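Local coordinates for protein alpha-1,6-mannanase (Bacteroides thetaiotaomicron, PDB 4V1S) that probably hydrolyses internal alpha-1,6-mannosidic linkages of mannan, as a member of glycoside hydrolase family 76, at residues D244-D249 with A295-K300; F269-W274 with S288-T293. All blocks are in the same frame, centred on the assembly; numbering follows the deposited sequence.

Interaction 1. Residues D244-D249 with A295-K300; sequences DNLLWD and ASSEAK
Asp244 and Ser296 bring the two backbones to 6.3 Å, CA to CA, where an Asx turn leading into strand 246-252 meets the C-terminal part of helix 284-301, at one end of the helical barrel of this GH76 enzyme. In the turn, Asp244 OD1 accepts the N-H of Leu246 at 3.0 Å, from above the carboxylate plane. The other carboxylate oxygen, OD2, makes a salt bridge with Lys262, so both oxygens are held, while the ammonium of Lys300 stays apart, its NZ 6.5 Å from Asp244 OD2. The carbonyl oxygen of Asp244 takes a short hydrogen bond of 2.6 Å from Ser296 OG, which is anti to its own carbonyl carbon (chi1 -72°) and tilted 26° from the plane of the accepting carbonyl. The Ser296 hydroxyl also has a weak bond back to Ala292 O, one turn earlier in its own helix. Beside the hydrogen bond to Asp244, Leu246 points toward the helix, and its two methyls part: CD1 lies 3.7 Å from CD of Lys300, whose aliphatic chain crosses the leucine obliquely, while CD2 reaches Ser296 CB, also at 3.7 Å. CD2 also packs 3.4 Å from Ser297 OG, a hydroxyl hydrogen-bonded to the backbone oxygen of Thr293.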
loop_
_atom_site.group_PDB
_atom_site.type_symbol
_atom_site.label_atom_id
_atom_site.label_comp_id
_atom_site.label_asym_id
_atom_site.label_seq_id
_atom_site.Cartn_x
_atom_site.Cartn_y
_atom_site.Cartn_z
ATOM N N ASP A 244 4.479 8.004 -21.793
ATOM C CA ASP A 244 3.367 8.463 -20.941
ATOM C C ASP A 244 3.704 8.586 -19.464
ATOM O O ASP A 244 2.837 8.919 -18.664
ATOM C CB ASP A 244 2.134 7.580 -21.119
ATOM C CG ASP A 244 2.360 6.148 -20.678
ATOM O OD1 ASP A 244 3.480 5.807 -20.206
ATOM O OD2 ASP A 244 1.418 5.345 -20.841
ATOM N N ASN A 245 4.970 8.353 -19.106
ATOM C CA ASN A 245 5.431 8.427 -17.726
ATOM C C ASN A 245 4.734 7.452 -16.792
ATOM O O ASN A 245 4.726 7.644 -15.588
ATOM C CB ASN A 245 5.376 9.848 -17.191
ATOM C CG ASN A 245 6.495 10.687 -17.752
ATOM O OD1 ASN A 245 7.665 10.462 -17.428
ATOM N ND2 ASN A 245 6.156 11.615 -18.636
ATOM N N LEU A 246 4.203 6.383 -17.364
ATOM C CA LEU A 246 3.662 5.294 -16.558
ATOM C C LEU A 246 4.671 4.158 -16.464
ATOM O O LEU A 246 5.662 4.130 -17.187
ATOM C CB LEU A 246 2.330 4.809 -17.118
ATOM C CG LEU A 246 1.230 5.877 -17.054
ATOM C CD1 LEU A 246 -0.086 5.326 -17.575
ATOM C CD2 LEU A 246 1.058 6.468 -15.656
ATOM N N LEU A 247 4.415 3.251 -15.531
ATOM C CA LEU A 247 5.366 2.184 -15.206
ATOM C C LEU A 247 4.913 0.848 -15.761
ATOM O O LEU A 247 3.766 0.429 -15.553
ATOM C CB LEU A 247 5.520 2.035 -13.681
ATOM C CG LEU A 247 6.375 3.032 -12.892
ATOM C CD1 LEU A 247 7.859 2.965 -13.254
ATOM C CD2 LEU A 247 5.866 4.460 -13.015
ATOM N N TRP A 248 5.836 0.174 -16.442
ATOM C CA TRP A 248 5.645 -1.220 -16.809
ATOM C C TRP A 248 5.712 -2.081 -15.538
ATOM O O TRP A 248 6.034 -1.595 -14.469
ATOM C CB TRP A 248 6.692 -1.654 -17.848
ATOM C CG TRP A 248 6.548 -0.914 -19.152
ATOM C CD1 TRP A 248 5.392 -0.690 -19.827
ATOM C CD2 TRP A 248 7.592 -0.316 -19.942
ATOM N NE1 TRP A 248 5.641 0.013 -20.984
ATOM C CE2 TRP A 248 6.980 0.269 -21.065
ATOM C CE3 TRP A 248 8.980 -0.202 -19.797
ATOM C CZ2 TRP A 248 7.716 0.934 -22.069
ATOM C CZ3 TRP A 248 9.703 0.467 -20.765
ATOM C CH2 TRP A 248 9.074 1.038 -21.885
ATOM N N ASP A 249 5.368 -3.352 -15.660
ATOM C CA ASP A 249 5.208 -4.224 -14.492
ATOM C C ASP A 249 6.490 -4.901 -14.009
ATOM O O ASP A 249 6.762 -4.926 -12.816
ATOM C CB ASP A 249 4.158 -5.311 -14.744
ATOM C CG ASP A 249 3.712 -5.977 -13.460
ATOM O OD1 ASP A 249 3.204 -5.260 -12.611
ATOM O OD2 ASP A 249 3.864 -7.203 -13.307
ATOM N N ALA A 295 -0.428 12.845 -13.423
ATOM C CA ALA A 295 -1.350 13.300 -14.446
ATOM C C ALA A 295 -1.717 12.179 -15.412
ATOM O O ALA A 295 -2.876 12.025 -15.780
ATOM C CB ALA A 295 -0.764 14.497 -15.198
ATOM N N SER A 296 -0.722 11.406 -15.845
ATOM C CA SER A 296 -0.965 10.291 -16.758
ATOM C C SER A 296 -1.767 9.176 -16.084
ATOM O O SER A 296 -2.565 8.478 -16.734
ATOM C CB SER A 296 0.341 9.737 -17.277
ATOM O OG SER A 296 0.929 10.655 -18.197
ATOM N N SER A 297 -1.582 9.026 -14.789
ATOM C CA SER A 297 -2.336 8.042 -14.032
ATOM C C SER A 297 -3.809 8.468 -13.901
ATOM O O SER A 297 -4.715 7.647 -14.082
ATOM C CB SER A 297 -1.751 7.868 -12.627
ATOM O OG SER A 297 -0.404 7.348 -12.680
ATOM N N GLU A 298 -4.052 9.746 -13.640
ATOM C CA GLU A 298 -5.434 10.251 -13.648
ATOM C C GLU A 298 -6.083 10.053 -15.028
ATOM O O GLU A 298 -7.202 9.566 -15.141
ATOM C CB GLU A 298 -5.477 11.736 -13.279
ATOM C CG GLU A 298 -5.032 12.050 -11.874
ATOM C CD GLU A 298 -5.164 13.507 -11.530
ATOM O OE1 GLU A 298 -5.913 14.224 -12.235
ATOM O OE2 GLU A 298 -4.544 13.944 -10.543
ATOM N N ALA A 299 -5.369 10.426 -16.095
ATOM C CA ALA A 299 -5.927 10.299 -17.431
ATOM C C ALA A 299 -6.269 8.853 -17.731
ATOM O O ALA A 299 -7.284 8.577 -18.346
ATOM C CB ALA A 299 -4.968 10.835 -18.465
ATOM N N LYS A 300 -5.408 7.917 -17.309
ATOM C CA LYS A 300 -5.644 6.516 -17.657
ATOM C C LYS A 300 -6.770 5.882 -16.814
ATOM O O LYS A 300 -7.617 5.166 -17.340
ATOM C CB LYS A 300 -4.375 5.695 -17.512
ATOM C CG LYS A 300 -4.557 4.237 -17.867
ATOM C CD LYS A 300 -3.235 3.495 -17.973
ATOM C CE LYS A 300 -3.450 2.022 -18.255
ATOM N NZ LYS A 300 -3.841 1.775 -19.667
#

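Interaction 2. Residues F269-W274 with S288-T293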
loop_
_atom_site.group_PDB
_atom_site.type_symbol
_atom_site.label_atom_id
_atom_site.label_comp_id
_atom_site.label_asym_id
_atom_site.label_seq_id
_atom_site.Cartn_x
_atom_site.Cartn_y
_atom_site.Cartn_z
ATOM N N PHE A 269 2.879 4.099 -6.090
ATOM C CA PHE A 269 3.949 3.961 -5.131
ATOM C C PHE A 269 5.242 4.663 -5.603
ATOM O O PHE A 269 5.984 5.144 -4.768
ATOM C CB PHE A 269 4.254 2.510 -4.783
ATOM C CG PHE A 269 3.317 1.909 -3.747
ATOM C CD1 PHE A 269 3.446 2.254 -2.404
ATOM C CD2 PHE A 269 2.407 0.921 -4.091
ATOM C CE1 PHE A 269 2.642 1.686 -1.448
ATOM C CE2 PHE A 269 1.612 0.336 -3.124
ATOM C CZ PHE A 269 1.743 0.720 -1.813
ATOM N N MET A 270 5.471 4.766 -6.915
ATOM C CA MET A 270 6.576 5.580 -7.420
ATOM C C MET A 270 6.358 7.072 -7.160
ATOM O O MET A 270 7.265 7.744 -6.695
ATOM C CB MET A 270 6.891 5.318 -8.898
ATOM C CG MET A 270 7.431 3.909 -9.207
ATOM S SD MET A 270 8.998 3.476 -8.410
ATOM C CE MET A 270 10.086 4.470 -9.416
ATOM N N ILE A 271 5.140 7.549 -7.375
ATOM C CA ILE A 271 4.794 8.936 -7.090
ATOM C C ILE A 271 5.078 9.243 -5.602
ATOM O O ILE A 271 5.728 10.243 -5.273
ATOM C CB ILE A 271 3.332 9.240 -7.472
ATOM C CG1 ILE A 271 3.150 9.211 -8.981
ATOM C CG2 ILE A 271 2.896 10.596 -6.920
ATOM C CD1 ILE A 271 1.689 8.966 -9.372
ATOM N N ARG A 272 4.565 8.409 -4.694
ATOM C CA ARG A 272 4.758 8.677 -3.280
ATOM C C ARG A 272 6.260 8.726 -2.945
ATOM O O ARG A 272 6.727 9.571 -2.164
ATOM C CB ARG A 272 4.050 7.626 -2.434
ATOM C CG ARG A 272 2.555 7.579 -2.641
ATOM C CD ARG A 272 1.864 6.830 -1.514
ATOM N NE ARG A 272 1.894 7.687 -0.338
ATOM C CZ ARG A 272 1.770 7.307 0.922
ATOM N NH1 ARG A 272 1.582 6.032 1.249
ATOM N NH2 ARG A 272 1.826 8.241 1.873
ATOM N N SER A 273 7.018 7.804 -3.536
ATOM C CA SER A 273 8.471 7.758 -3.332
ATOM C C SER A 273 9.134 9.026 -3.834
ATOM O O SER A 273 9.942 9.634 -3.121
ATOM C CB SER A 273 9.065 6.528 -4.015
ATOM O OG SER A 273 8.589 5.326 -3.430
ATOM N N TRP A 274 8.803 9.415 -5.061
ATOM C CA TRP A 274 9.402 10.594 -5.649
ATOM C C TRP A 274 9.116 11.854 -4.857
ATOM O O TRP A 274 9.993 12.734 -4.746
ATOM C CB TRP A 274 8.963 10.773 -7.093
ATOM C CG TRP A 274 9.491 9.749 -8.058
ATOM C CD1 TRP A 274 10.730 9.175 -8.072
ATOM C CD2 TRP A 274 8.781 9.203 -9.191
ATOM N NE1 TRP A 274 10.831 8.312 -9.135
ATOM C CE2 TRP A 274 9.655 8.306 -9.838
ATOM C CE3 TRP A 274 7.493 9.379 -9.708
ATOM C CZ2 TRP A 274 9.289 7.598 -10.993
ATOM C CZ3 TRP A 274 7.127 8.671 -10.831
ATOM C CH2 TRP A 274 8.019 7.786 -11.469
ATOM N N SER A 288 8.823 17.043 -10.636
ATOM C CA SER A 288 8.354 17.039 -12.015
ATOM C C SER A 288 7.924 15.630 -12.450
ATOM O O SER A 288 6.881 15.472 -13.082
ATOM C CB SER A 288 9.427 17.587 -12.979
ATOM O OG SER A 288 9.700 18.941 -12.662
ATOM N N GLN A 289 8.717 14.617 -12.093
ATOM C CA GLN A 289 8.403 13.248 -12.435
ATOM C C GLN A 289 7.110 12.792 -11.752
ATOM O O GLN A 289 6.233 12.187 -12.392
ATOM C CB GLN A 289 9.559 12.327 -12.072
ATOM C CG GLN A 289 9.328 10.890 -12.492
ATOM C CD GLN A 289 9.242 10.733 -13.993
ATOM O OE1 GLN A 289 10.230 10.947 -14.716
ATOM N NE2 GLN A 289 8.059 10.372 -14.484
ATOM N N ALA A 290 6.972 13.105 -10.473
ATOM C CA ALA A 290 5.755 12.758 -9.723
ATOM C C ALA A 290 4.520 13.382 -10.376
ATOM O O ALA A 290 3.505 12.711 -10.568
ATOM C CB ALA A 290 5.881 13.200 -8.286
ATOM N N LYS A 291 4.619 14.661 -10.742
ATOM C CA LYS A 291 3.489 15.353 -11.340
ATOM C C LYS A 291 3.136 14.760 -12.703
ATOM O O LYS A 291 1.971 14.596 -13.027
ATOM C CB LYS A 291 3.780 16.842 -11.470
ATOM C CG LYS A 291 3.726 17.592 -10.158
ATOM C CD LYS A 291 4.110 19.045 -10.404
ATOM C CE LYS A 291 4.113 19.861 -9.141
ATOM N NZ LYS A 291 4.500 21.272 -9.448
ATOM N N ALA A 292 4.154 14.437 -13.499
ATOM C CA ALA A 292 3.912 13.861 -14.826
ATOM C C ALA A 292 3.244 12.492 -14.753
ATOM O O ALA A 292 2.274 12.209 -15.479
ATOM C CB ALA A 292 5.207 13.777 -15.626
ATOM N N THR A 293 3.782 11.627 -13.893
ATOM C CA THR A 293 3.216 10.304 -13.714
ATOM C C THR A 293 1.797 10.345 -13.096
ATOM O O THR A 293 0.915 9.605 -13.538
ATOM C CB THR A 293 4.157 9.440 -12.885
ATOM O OG1 THR A 293 5.400 9.295 -13.585
ATOM C CG2 THR A 293 3.567 8.069 -12.548
#
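Packing of Trp274 and Ile271 against Gln289, Ala290 and Thr293 joins consecutive helices 264-281 and 284-301, a buried antiparallel helical hairpin of the kind from which the (alpha/alpha)6 barrel of GH76 enzymes is built. The axes of the short segments approach to 8.7 Å with 155° between their directions, and the backbones come nearest at Ile271 and Ala290, their CA atoms 4.7 Å apart. Ala290 CB sits against both Trp274 CB and Ile271 CG2. The indole is the main wedge between the helices. Gln289 CG is anti to its backbone N and lies over one face of the six-membered ring, 3.4 Å from the centroid and only 5° off the normal, a well-centred CH-pi contact. Met270 O of the indole's own helix stands over the opposite face. The indole NE1 is hydrogen-bonded to Asn232 of helix 222-239, which helps fix the ring's rotation. Farther along the hairpin, Ile271 and Thr293 slide past each other in opposite directions, and Ile271 CG1 and CD1 both rest against Thr293 CG2. That methyl also meets the indole at its edge, in the ring plane. A bend at chi2 turns Gln289 CD off the line of the chain, and the amide plane stands 47° from the ring. Its NE2 bonds Thr293 OG1, one turn on, at 3.0 Å, with the hydroxyl nearly in the amide plane. Asn245 is a second partner of both groups, its O hydrogen-bonded to Thr293 OG1 and its OD1 to Gln289 NE2. This polar pair borders the tryptophan: Thr293 OG1 lies 3.3 Å from Trp274 CZ3.

How the interactions relate
Helix 284-301 serves both contacts: interaction 2 uses its earlier turns to pair with helix 264-281, and interaction 1 its last turns to hold the turn and strand at 244-249. Their centres are 10 Å apart and Asn245 bridges them. Its backbone oxygen lies 2.7 Å from Thr293 OG1 and its side-chain OD1 lies 3.0 Å from Gln289 NE2, both probable hydrogen bonds, so the polar pair beside Trp274 also grips the turn. Leu246 CD2 adds packing against Thr293 O at 3.8 Å. At the far end of segment 244-249, Asp249 OD1 is hydrogen-bonded to a glycerol, probably from the crystallisation liquor.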